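Local coordinates for protein 4-hydroxy-3-methylbut-2-enyl diphosphate reductase (Aquifex aeolicus, PDB 3DNF) that catalyses the last step of the non-mevalonate isoprenoid pathway, reducing hydroxymethylbutenyl diphosphate to isopentenyl and dimethylallyl diphosphates with an iron-sulfur cluster, at residues 48-51 and 52-55; 56-60 and 61-65; 82-86 and 87-91; 264-267 and 268-272. All coordinates share one frame; numbering follows the deposited sequence.

Contact 1 of 4, residues 48-51 and 52-55; sequences NRLK and NLGV
Asn48 sends its CG anti to the backbone N (chi1 -176°), while Asn52 swings its own beside the backbone N (chi1 -73°), and the two amides meet one helical turn apart. They lie on the closing turn of helix 44-53, which ends in a Schellman motif before strand 55-57 of a beta-alpha-beta unit. The amide planes stand 82° apart. Both nitrogens are donors, ND2 of Asn48 lying 3.2 Å from ND2 of Asn52, so they do not bond to each other; one water accepts a hydrogen bond from each.

One residue further on, Arg49 and Leu53 run side by side, pointing the same way, with Leu53 CD1 3.6 Å from Arg49 NH1. The guanidinium is held mainly outside the turn, in salt bridges from NE to Glu46 and from NH2 to Glu24 on helix 14-26.

The cap itself is backbone work. Gly54, at a positive phi, turns the chain back: its N donates to Lys51 O at 3.0 Å, and Val55 N donates to Leu50 O at 2.9 Å. A side chain at Gly54 would be pressed against the preceding carbonyl oxygen. The turn brings Val55 back against the last turn, where its CB packs 4.1 Å from CB of Leu50, and Lys51 CA offers a CA-H...O contact to Val55 O at 3.2 Å.

Contact 2 of 4, residues 56-60 and 61-65; sequences FPSQG and EEFKE
Glu62 aims its carboxylate back at the backbone of the preceding turn and grips two successive amides with it. Gln59 N meets OE2 of Glu62 at 2.8 Å on the syn lone pair, in a nearly straight bond of 161°, and Gly60 N reaches OE1 of Glu62 at 2.8 Å, again from the syn side but slightly out of the carboxylate plane. A weak third bond joins Gln59 N to OE1. The side chain gets there by placing CG between its backbone N and carbonyl carbon (chi1 67°) and bending again at chi2. The Gln59 side chain crosses it at about a right angle, its CG touching OE2.

Phe63 is turned differently: its ring presents an edge to Ser58, whose CB lies close to the ring plane, 3.7 Å from CE2. Glu61 CA sits over one face of the same ring, offset toward the rim. Beside this, a water donates to both Gly60 O and OE1 of Glu61, bridging the bend, while OE2 of Glu61 pairs with Lys87.

A glutamine in place of Glu62 would put an NH2 where one oxygen now accepts, and would probably leave the amide of Gln59 or Gly60 without its acceptor and the turn less firmly closed.

The turn carries the chain away from strand 55-57, an outermost strand of its parallel sheet. Ser58 OG is tied to Thr36 O at the end of the adjacent strand 34-36 and to Gly38 N just beyond it, and Phe63 packs inward on Leu37 and Leu89.

Contact 3 of 4, residues 82-86 and 87-91; sequences EALRK and KGLKV
Lys87 N, facing the last turn of helix 78-86, donates to Leu84 O at 3.2 Å from well above the carbonyl plane, and more weakly to Ala83 O. Its side chain is extended throughout, carrying NZ away from the helix to its partner Glu61 and to Phe63 O, with which it hydrogen-bonds.

Gly88 follows with a positive phi of 84°, a conformation that favours glycine. Its N bonds Arg85 O at 2.9 Å, again approaching from above the carbonyl plane. With the long, weak bond from Leu89 N to Leu84 O, this forms the Schellman motif that stops the helix and redirects the chain in a beta-alpha-beta unit: strand 68-71, helix 78-86, strand 90-93.

Leu89 then brings its side chain back to the helix. Its CG stands beside the backbone N and anti to the carbonyl carbon (chi1 -58°), and CD1 comes to 3.7 Å from CD2 of Leu84, the two leucines crossing at a slant. Phe63 also touches Leu84. A water donates to Arg85 O and to Leu89 O, 2.7 Å from the latter.

Strand 90-93 then begins, and Val91 points back toward the helix and meets two side chains: CG2 packs 3.9 Å from CB of Leu84, and CB lies over one face of the Arg85 guanidinium, 3.7 Å from NH1. That guanidinium is salt-bridged through NH2 to Glu81; in its plane, at the edge, a water accepts from NH2 and donates to Val91 O.

Contact 4 of 4, residues 264-267 and 268-272; sequences ASTP and DWIIE
Pro267 lies alongside the indole of Trp269, its CG 3.3 Å from NE1 and its CB 3.5 Å from CD1, the two side chains pointing the same way. Trp269 reaches back to it by setting CG between its own backbone N and carbonyl carbon (chi1 65°). NE1 donates to OE1 of Glu46 on helix 44-53.

The proline is also flanked by Ile270, whose CD1 packs 3.6 Å from Pro267 CG, while CG1 of the same isoleucine sits over a face of the indole, toward its rim. Pro267 occupies the N-cap of helix 268-281. Its side chain can offer no capping hydrogen bond, but its carbonyl oxygen begins the helix by accepting weak bonds from Ile270 N and Ile271 N, the latter at 3.4 Å. A water bridges the start of the helix, donating to Thr266 O and to OD1 of Asp268.

Replacing Trp269 by an alanine would probably leave Pro267 and Ile270 without the indole they pack on, and Glu46 without its N-H partner.

One residue before the proline, Thr266 sets CG2 3.8 Å from CG1 of Ile271 and 3.9 Å from CG2 of Ile270, and also touches Ile216 of strand 212-216. The preceding Ser265 is predicted to bind the diphosphate substrate and products; its carbonyl oxygen accepts from Asn43 ND2.

How the contacts relate
Contacts 1 and 3 are partly buried Schellman ends of helices, each leading into an outermost strand of the same parallel sheet. Contact 2, a surface turn gripped by a carboxylate, follows the strand that contact 1 enters and joins contact 3 through the Glu61-Lys87 salt bridge and Phe63 packed on Leu89. Contact 4 is buried and mostly apolar, and opens a helix instead of closing one. It belongs with another sheet, yet meets contact 1 where Trp269 packs on Arg49; Glu46 serves both residues. Contacts 3 and 4 lie farthest apart, their centres about 32 Å from each other.

Contact 1 of 4, residues 48-51 and 52-55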
loop_
_atom_site.group_PDB
_atom_site.type_symbol
_atom_site.label_atom_id
_atom_site.label_comp_id
_atom_site.label_asym_id
_atom_site.label_seq_id
_atom_site.Cartn_x
_atom_site.Cartn_y
_atom_site.Cartn_z
ATOM N N ASN B 48 -1.421 -38.283 -16.931
ATOM C CA ASN B 48 -1.392 -39.649 -17.461
ATOM C C ASN B 48 -0.756 -40.644 -16.474
ATOM O O ASN B 48 -1.252 -41.764 -16.309
ATOM C CB ASN B 48 -0.621 -39.726 -18.774
ATOM C CG ASN B 48 -0.656 -41.093 -19.368
ATOM O OD1 ASN B 48 -1.671 -41.499 -19.917
ATOM N ND2 ASN B 48 0.468 -41.820 -19.296
ATOM N N ARG B 49 0.349 -40.223 -15.843
ATOM C CA ARG B 49 1.053 -41.096 -14.875
ATOM C C ARG B 49 0.080 -41.458 -13.759
ATOM O O ARG B 49 -0.069 -42.631 -13.394
ATOM C CB ARG B 49 2.254 -40.381 -14.244
ATOM C CG ARG B 49 3.019 -41.255 -13.243
ATOM C CD ARG B 49 4.134 -40.455 -12.537
ATOM N NE ARG B 49 3.582 -39.435 -11.641
ATOM C CZ ARG B 49 3.085 -39.689 -10.425
ATOM N NH1 ARG B 49 3.117 -40.935 -9.950
ATOM N NH2 ARG B 49 2.591 -38.698 -9.698
ATOM N N LEU B 50 -0.642 -40.449 -13.270
ATOM C CA LEU B 50 -1.553 -40.685 -12.159
ATOM C C LEU B 50 -2.738 -41.529 -12.641
ATOM O O LEU B 50 -3.206 -42.394 -11.916
ATOM C CB LEU B 50 -2.059 -39.356 -11.604
ATOM C CG LEU B 50 -1.093 -38.625 -10.653
ATOM C CD1 LEU B 50 -1.545 -37.138 -10.543
ATOM C CD2 LEU B 50 -1.058 -39.349 -9.256
ATOM N N LYS B 51 -3.227 -41.260 -13.851
ATOM C CA LYS B 51 -4.316 -42.075 -14.416
ATOM C C LYS B 51 -3.919 -43.579 -14.452
ATOM O O LYS B 51 -4.696 -44.463 -14.058
ATOM C CB LYS B 51 -4.703 -41.553 -15.804
ATOM C CG LYS B 51 -5.925 -42.263 -16.388
ATOM C CD LYS B 51 -6.404 -41.555 -17.663
ATOM C CE LYS B 51 -7.727 -42.156 -18.201
ATOM N NZ LYS B 51 -7.648 -43.633 -18.485
ATOM N N ASN B 52 -2.691 -43.843 -14.861
ATOM C CA ASN B 52 -2.155 -45.226 -14.896
ATOM C C ASN B 52 -2.109 -45.884 -13.499
ATOM O O ASN B 52 -2.227 -47.102 -13.370
ATOM C CB ASN B 52 -0.806 -45.230 -15.591
ATOM C CG ASN B 52 -0.946 -45.039 -17.095
ATOM O OD1 ASN B 52 -2.015 -45.291 -17.653
ATOM N ND2 ASN B 52 0.109 -44.612 -17.744
ATOM N N LEU B 53 -1.949 -45.081 -12.456
ATOM C CA LEU B 53 -2.036 -45.584 -11.062
ATOM C C LEU B 53 -3.441 -45.828 -10.545
ATOM O O LEU B 53 -3.614 -46.479 -9.489
ATOM C CB LEU B 53 -1.377 -44.587 -10.090
ATOM C CG LEU B 53 0.114 -44.346 -10.091
ATOM C CD1 LEU B 53 0.462 -43.264 -9.070
ATOM C CD2 LEU B 53 0.886 -45.657 -9.815
ATOM N N GLY B 54 -4.438 -45.273 -11.227
ATOM C CA GLY B 54 -5.830 -45.309 -10.777
ATOM C C GLY B 54 -6.390 -43.991 -10.209
ATOM O O GLY B 54 -7.441 -43.981 -9.550
ATOM N N VAL B 55 -5.666 -42.901 -10.403
ATOM C CA VAL B 55 -6.135 -41.560 -10.016
ATOM C C VAL B 55 -6.606 -40.814 -11.277
ATOM O O VAL B 55 -5.803 -40.389 -12.086
ATOM C CB VAL B 55 -5.025 -40.793 -9.229
ATOM C CG1 VAL B 55 -5.481 -39.366 -8.952
ATOM C CG2 VAL B 55 -4.656 -41.545 -7.933
HETATM O O HOH W 1 0.696 -44.409 -20.594
#

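Contact 2 of 4, residues 56-60 and 61-65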
loop_
_atom_site.group_PDB
_atom_site.type_symbol
_atom_site.label_atom_id
_atom_site.label_comp_id
_atom_site.label_asym_id
_atom_site.label_seq_id
_atom_site.Cartn_x
_atom_site.Cartn_y
_atom_site.Cartn_z
ATOM N N PHE B 56 -7.925 -40.710 -11.438
ATOM C CA PHE B 56 -8.518 -40.240 -12.691
ATOM C C PHE B 56 -8.936 -38.804 -12.589
ATOM O O PHE B 56 -9.498 -38.403 -11.604
ATOM C CB PHE B 56 -9.752 -41.081 -13.035
ATOM C CG PHE B 56 -9.441 -42.560 -13.242
ATOM C CD1 PHE B 56 -9.081 -43.014 -14.498
ATOM C CD2 PHE B 56 -9.444 -43.466 -12.175
ATOM C CE1 PHE B 56 -8.786 -44.345 -14.731
ATOM C CE2 PHE B 56 -9.151 -44.807 -12.399
ATOM C CZ PHE B 56 -8.825 -45.247 -13.685
ATOM N N PRO B 57 -8.649 -38.020 -13.642
ATOM C CA PRO B 57 -9.067 -36.637 -13.705
ATOM C C PRO B 57 -10.559 -36.589 -14.042
ATOM O O PRO B 57 -10.965 -37.012 -15.130
ATOM C CB PRO B 57 -8.241 -36.092 -14.855
ATOM C CG PRO B 57 -7.961 -37.234 -15.718
ATOM C CD PRO B 57 -7.871 -38.433 -14.830
ATOM N N SER B 58 -11.364 -36.094 -13.115
ATOM C CA SER B 58 -12.799 -35.996 -13.401
ATOM C C SER B 58 -13.109 -35.080 -14.588
ATOM O O SER B 58 -12.410 -34.093 -14.801
ATOM C CB SER B 58 -13.599 -35.663 -12.161
ATOM O OG SER B 58 -13.475 -34.303 -11.804
ATOM N N GLN B 59 -14.145 -35.412 -15.358
ATOM C CA GLN B 59 -14.503 -34.612 -16.530
ATOM C C GLN B 59 -15.815 -33.843 -16.324
ATOM O O GLN B 59 -16.069 -32.870 -17.025
ATOM C CB GLN B 59 -14.522 -35.465 -17.809
ATOM C CG GLN B 59 -15.745 -36.310 -18.060
ATOM C CD GLN B 59 -15.800 -36.888 -19.500
ATOM O OE1 GLN B 59 -16.149 -36.199 -20.455
ATOM N NE2 GLN B 59 -15.444 -38.134 -19.635
ATOM N N GLY B 60 -16.641 -34.305 -15.382
ATOM C CA GLY B 60 -17.975 -33.713 -15.164
ATOM C C GLY B 60 -18.415 -34.081 -13.749
ATOM O O GLY B 60 -17.779 -33.715 -12.758
ATOM N N GLU B 61 -19.530 -34.799 -13.673
ATOM C CA GLU B 61 -20.094 -35.182 -12.395
ATOM C C GLU B 61 -20.263 -36.717 -12.431
ATOM O O GLU B 61 -21.252 -37.294 -11.953
ATOM C CB GLU B 61 -21.399 -34.387 -12.193
ATOM C CG GLU B 61 -22.112 -34.534 -10.861
ATOM C CD GLU B 61 -21.355 -34.054 -9.632
ATOM O OE1 GLU B 61 -20.588 -33.068 -9.616
ATOM O OE2 GLU B 61 -21.541 -34.708 -8.591
ATOM N N GLU B 62 -19.265 -37.406 -12.992
ATOM C CA GLU B 62 -19.399 -38.845 -13.213
ATOM C C GLU B 62 -19.170 -39.718 -11.970
ATOM O O GLU B 62 -19.566 -40.878 -11.975
ATOM C CB GLU B 62 -18.474 -39.333 -14.344
ATOM C CG GLU B 62 -16.982 -39.244 -14.022
ATOM C CD GLU B 62 -16.325 -37.926 -14.434
ATOM O OE1 GLU B 62 -16.921 -36.836 -14.242
ATOM O OE2 GLU B 62 -15.198 -38.002 -14.954
ATOM N N PHE B 63 -18.499 -39.191 -10.944
ATOM C CA PHE B 63 -18.259 -39.940 -9.688
ATOM C C PHE B 63 -19.565 -40.240 -8.962
ATOM O O PHE B 63 -20.539 -39.480 -9.052
ATOM C CB PHE B 63 -17.241 -39.213 -8.785
ATOM C CG PHE B 63 -17.283 -37.693 -8.927
ATOM C CD1 PHE B 63 -18.311 -36.973 -8.331
ATOM C CD2 PHE B 63 -16.317 -37.003 -9.659
ATOM C CE1 PHE B 63 -18.402 -35.589 -8.444
ATOM C CE2 PHE B 63 -16.389 -35.588 -9.769
ATOM C CZ PHE B 63 -17.448 -34.901 -9.164
ATOM N N LYS B 64 -19.589 -41.377 -8.278
ATOM C CA LYS B 64 -20.795 -41.871 -7.640
ATOM C C LYS B 64 -20.583 -42.123 -6.155
ATOM O O LYS B 64 -19.459 -42.168 -5.674
ATOM C CB LYS B 64 -21.297 -43.141 -8.343
ATOM C CG LYS B 64 -20.504 -44.398 -8.038
ATOM C CD LYS B 64 -20.726 -45.393 -9.166
ATOM C CE LYS B 64 -20.808 -46.861 -8.758
ATOM N NZ LYS B 64 -19.908 -47.459 -7.749
ATOM N N GLU B 65 -21.678 -42.338 -5.433
ATOM C CA GLU B 65 -21.588 -42.587 -3.996
ATOM C C GLU B 65 -20.474 -43.609 -3.746
ATOM O O GLU B 65 -20.398 -44.661 -4.407
ATOM C CB GLU B 65 -22.910 -43.128 -3.452
ATOM C CG GLU B 65 -22.910 -43.337 -1.952
ATOM C CD GLU B 65 -24.177 -44.015 -1.446
ATOM O OE1 GLU B 65 -24.775 -44.833 -2.175
ATOM O OE2 GLU B 65 -24.557 -43.734 -0.298
HETATM O O HOH W 2 -18.447 -32.008 -10.665
#

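Contact 3 of 4, residues 82-86 and 87-91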
loop_
_atom_site.group_PDB
_atom_site.type_symbol
_atom_site.label_atom_id
_atom_site.label_comp_id
_atom_site.label_asym_id
_atom_site.label_seq_id
_atom_site.Cartn_x
_atom_site.Cartn_y
_atom_site.Cartn_z
ATOM N N GLU B 82 -19.160 -29.120 0.493
ATOM C CA GLU B 82 -20.254 -29.738 1.240
ATOM C C GLU B 82 -21.188 -30.528 0.309
ATOM O O GLU B 82 -21.651 -31.599 0.671
ATOM C CB GLU B 82 -21.029 -28.719 2.108
ATOM C CG GLU B 82 -22.126 -29.341 2.975
ATOM C CD GLU B 82 -21.631 -30.312 4.072
ATOM O OE1 GLU B 82 -20.410 -30.409 4.358
ATOM O OE2 GLU B 82 -22.513 -30.984 4.671
ATOM N N ALA B 83 -21.464 -29.992 -0.883
ATOM C CA ALA B 83 -22.268 -30.679 -1.908
ATOM C C ALA B 83 -21.670 -32.051 -2.258
ATOM O O ALA B 83 -22.416 -33.030 -2.433
ATOM C CB ALA B 83 -22.377 -29.802 -3.206
ATOM N N LEU B 84 -20.352 -32.103 -2.407
ATOM C CA LEU B 84 -19.650 -33.351 -2.686
ATOM C C LEU B 84 -19.815 -34.370 -1.550
ATOM O O LEU B 84 -20.088 -35.564 -1.830
ATOM C CB LEU B 84 -18.179 -33.103 -3.035
ATOM C CG LEU B 84 -18.071 -32.369 -4.409
ATOM C CD1 LEU B 84 -16.714 -31.758 -4.469
ATOM C CD2 LEU B 84 -18.432 -33.176 -5.638
ATOM N N ARG B 85 -19.633 -33.905 -0.315
ATOM C CA ARG B 85 -19.869 -34.749 0.892
ATOM C C ARG B 85 -21.287 -35.291 0.926
ATOM O O ARG B 85 -21.506 -36.479 1.213
ATOM C CB ARG B 85 -19.566 -33.951 2.172
ATOM C CG ARG B 85 -18.077 -33.614 2.330
ATOM C CD ARG B 85 -17.771 -32.935 3.696
ATOM N NE ARG B 85 -16.431 -32.333 3.688
ATOM C CZ ARG B 85 -15.284 -33.009 3.755
ATOM N NH1 ARG B 85 -15.273 -34.335 3.825
ATOM N NH2 ARG B 85 -14.127 -32.372 3.738
ATOM N N LYS B 86 -22.264 -34.447 0.629
ATOM C CA LYS B 86 -23.673 -34.859 0.673
ATOM C C LYS B 86 -24.023 -35.910 -0.379
ATOM O O LYS B 86 -24.971 -36.654 -0.214
ATOM C CB LYS B 86 -24.589 -33.641 0.531
ATOM C CG LYS B 86 -24.649 -32.799 1.781
ATOM C CD LYS B 86 -25.931 -31.984 1.780
ATOM C CE LYS B 86 -25.752 -30.705 1.000
ATOM N NZ LYS B 86 -27.117 -30.089 0.908
ATOM N N LYS B 87 -23.216 -36.003 -1.437
ATOM C CA LYS B 87 -23.407 -36.992 -2.505
ATOM C C LYS B 87 -22.810 -38.361 -2.095
ATOM O O LYS B 87 -22.871 -39.355 -2.838
ATOM C CB LYS B 87 -22.786 -36.479 -3.817
ATOM C CG LYS B 87 -23.166 -37.307 -5.025
ATOM C CD LYS B 87 -22.396 -36.901 -6.250
ATOM C CE LYS B 87 -22.834 -37.739 -7.441
ATOM N NZ LYS B 87 -22.180 -37.250 -8.707
ATOM N N GLY B 88 -22.222 -38.392 -0.908
ATOM C CA GLY B 88 -21.736 -39.648 -0.330
ATOM C C GLY B 88 -20.361 -39.990 -0.855
ATOM O O GLY B 88 -19.981 -41.160 -0.923
ATOM N N LEU B 89 -19.596 -38.968 -1.220
ATOM C CA LEU B 89 -18.263 -39.169 -1.714
ATOM C C LEU B 89 -17.258 -39.073 -0.568
ATOM O O LEU B 89 -17.463 -38.284 0.368
ATOM C CB LEU B 89 -17.972 -38.109 -2.777
ATOM C CG LEU B 89 -18.878 -38.029 -4.006
ATOM C CD1 LEU B 89 -18.601 -36.724 -4.781
ATOM C CD2 LEU B 89 -18.664 -39.251 -4.878
ATOM N N LYS B 90 -16.183 -39.873 -0.622
ATOM C CA LYS B 90 -15.042 -39.628 0.247
ATOM C C LYS B 90 -14.223 -38.453 -0.298
ATOM O O LYS B 90 -13.625 -38.557 -1.380
ATOM C CB LYS B 90 -14.172 -40.890 0.372
ATOM C CG LYS B 90 -12.880 -40.672 1.147
ATOM C CD LYS B 90 -12.073 -41.978 1.301
ATOM C CE LYS B 90 -12.727 -42.837 2.401
ATOM N NZ LYS B 90 -11.922 -44.058 2.709
ATOM N N VAL B 91 -14.226 -37.352 0.448
ATOM C CA VAL B 91 -13.658 -36.091 -0.016
ATOM C C VAL B 91 -12.319 -35.932 0.662
ATOM O O VAL B 91 -12.229 -35.859 1.909
ATOM C CB VAL B 91 -14.587 -34.877 0.255
ATOM C CG1 VAL B 91 -13.859 -33.579 -0.208
ATOM C CG2 VAL B 91 -15.941 -35.068 -0.483
HETATM O O HOH W 3 -19.428 -38.072 2.216
HETATM O O HOH W 4 -11.603 -33.842 4.195
#

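Contact 4 of 4, residues 264-267 and 268-272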
loop_
_atom_site.group_PDB
_atom_site.type_symbol
_atom_site.label_atom_id
_atom_site.label_comp_id
_atom_site.label_asym_id
_atom_site.label_seq_id
_atom_site.Cartn_x
_atom_site.Cartn_y
_atom_site.Cartn_z
ATOM N N ALA B 264 6.857 -24.769 -12.552
ATOM C CA ALA B 264 5.980 -25.230 -11.487
ATOM C C ALA B 264 5.151 -26.453 -11.869
ATOM O O ALA B 264 4.587 -27.101 -11.007
ATOM C CB ALA B 264 5.061 -24.105 -11.041
ATOM N N SER B 265 5.082 -26.774 -13.146
ATOM C CA SER B 265 4.251 -27.885 -13.594
ATOM C C SER B 265 5.048 -29.131 -13.951
ATOM O O SER B 265 4.510 -30.055 -14.580
ATOM C CB SER B 265 3.368 -27.432 -14.764
ATOM O OG SER B 265 2.308 -26.625 -14.281
ATOM N N THR B 266 6.327 -29.156 -13.576
ATOM C CA THR B 266 7.213 -30.273 -13.919
ATOM C C THR B 266 7.422 -31.200 -12.720
ATOM O O THR B 266 7.965 -30.785 -11.690
ATOM C CB THR B 266 8.565 -29.770 -14.499
ATOM O OG1 THR B 266 8.299 -28.959 -15.651
ATOM C CG2 THR B 266 9.498 -30.951 -14.933
ATOM N N PRO B 267 6.996 -32.471 -12.857
ATOM C CA PRO B 267 7.198 -33.434 -11.797
ATOM C C PRO B 267 8.663 -33.873 -11.769
ATOM O O PRO B 267 9.383 -33.757 -12.776
ATOM C CB PRO B 267 6.295 -34.603 -12.209
ATOM C CG PRO B 267 6.224 -34.508 -13.685
ATOM C CD PRO B 267 6.260 -33.055 -13.993
ATOM N N ASP B 268 9.086 -34.357 -10.612
ATOM C CA ASP B 268 10.463 -34.812 -10.420
ATOM C C ASP B 268 10.895 -35.948 -11.330
ATOM O O ASP B 268 12.086 -36.082 -11.616
ATOM C CB ASP B 268 10.657 -35.248 -8.973
ATOM C CG ASP B 268 10.713 -34.074 -8.012
ATOM O OD1 ASP B 268 10.862 -32.917 -8.482
ATOM O OD2 ASP B 268 10.621 -34.319 -6.786
ATOM N N TRP B 269 9.958 -36.775 -11.783
ATOM C CA TRP B 269 10.345 -37.890 -12.652
ATOM C C TRP B 269 10.778 -37.417 -14.033
ATOM O O TRP B 269 11.594 -38.077 -14.689
ATOM C CB TRP B 269 9.257 -38.968 -12.753
ATOM C CG TRP B 269 7.995 -38.549 -13.403
ATOM C CD1 TRP B 269 6.895 -38.043 -12.780
ATOM C CD2 TRP B 269 7.665 -38.632 -14.798
ATOM N NE1 TRP B 269 5.909 -37.798 -13.686
ATOM C CE2 TRP B 269 6.346 -38.144 -14.936
ATOM C CE3 TRP B 269 8.348 -39.068 -15.940
ATOM C CZ2 TRP B 269 5.698 -38.074 -16.172
ATOM C CZ3 TRP B 269 7.706 -38.996 -17.166
ATOM C CH2 TRP B 269 6.389 -38.512 -17.273
ATOM N N ILE B 270 10.231 -36.285 -14.472
ATOM C CA ILE B 270 10.678 -35.672 -15.735
ATOM C C ILE B 270 12.081 -35.072 -15.565
ATOM O O ILE B 270 12.930 -35.261 -16.428
ATOM C CB ILE B 270 9.655 -34.660 -16.318
ATOM C CG1 ILE B 270 8.450 -35.425 -16.873
ATOM C CG2 ILE B 270 10.300 -33.792 -17.432
ATOM C CD1 ILE B 270 7.189 -34.582 -17.147
ATOM N N ILE B 271 12.313 -34.361 -14.458
ATOM C CA ILE B 271 13.650 -33.834 -14.143
ATOM C C ILE B 271 14.723 -34.937 -14.085
ATOM O O ILE B 271 15.852 -34.742 -14.547
ATOM C CB ILE B 271 13.656 -33.009 -12.828
ATOM C CG1 ILE B 271 12.607 -31.891 -12.871
ATOM C CG2 ILE B 271 15.060 -32.438 -12.532
ATOM C CD1 ILE B 271 12.384 -31.207 -11.504
ATOM N N GLU B 272 14.367 -36.093 -13.532
ATOM C CA GLU B 272 15.284 -37.245 -13.499
ATOM C C GLU B 272 15.536 -37.834 -14.879
ATOM O O GLU B 272 16.654 -38.274 -15.171
ATOM C CB GLU B 272 14.782 -38.330 -12.538
ATOM C CG GLU B 272 14.697 -37.881 -11.070
ATOM C CD GLU B 272 16.013 -37.302 -10.540
ATOM O OE1 GLU B 272 17.064 -37.936 -10.748
ATOM O OE2 GLU B 272 15.987 -36.209 -9.927
HETATM O O HOH W 5 8.644 -31.465 -9.103
#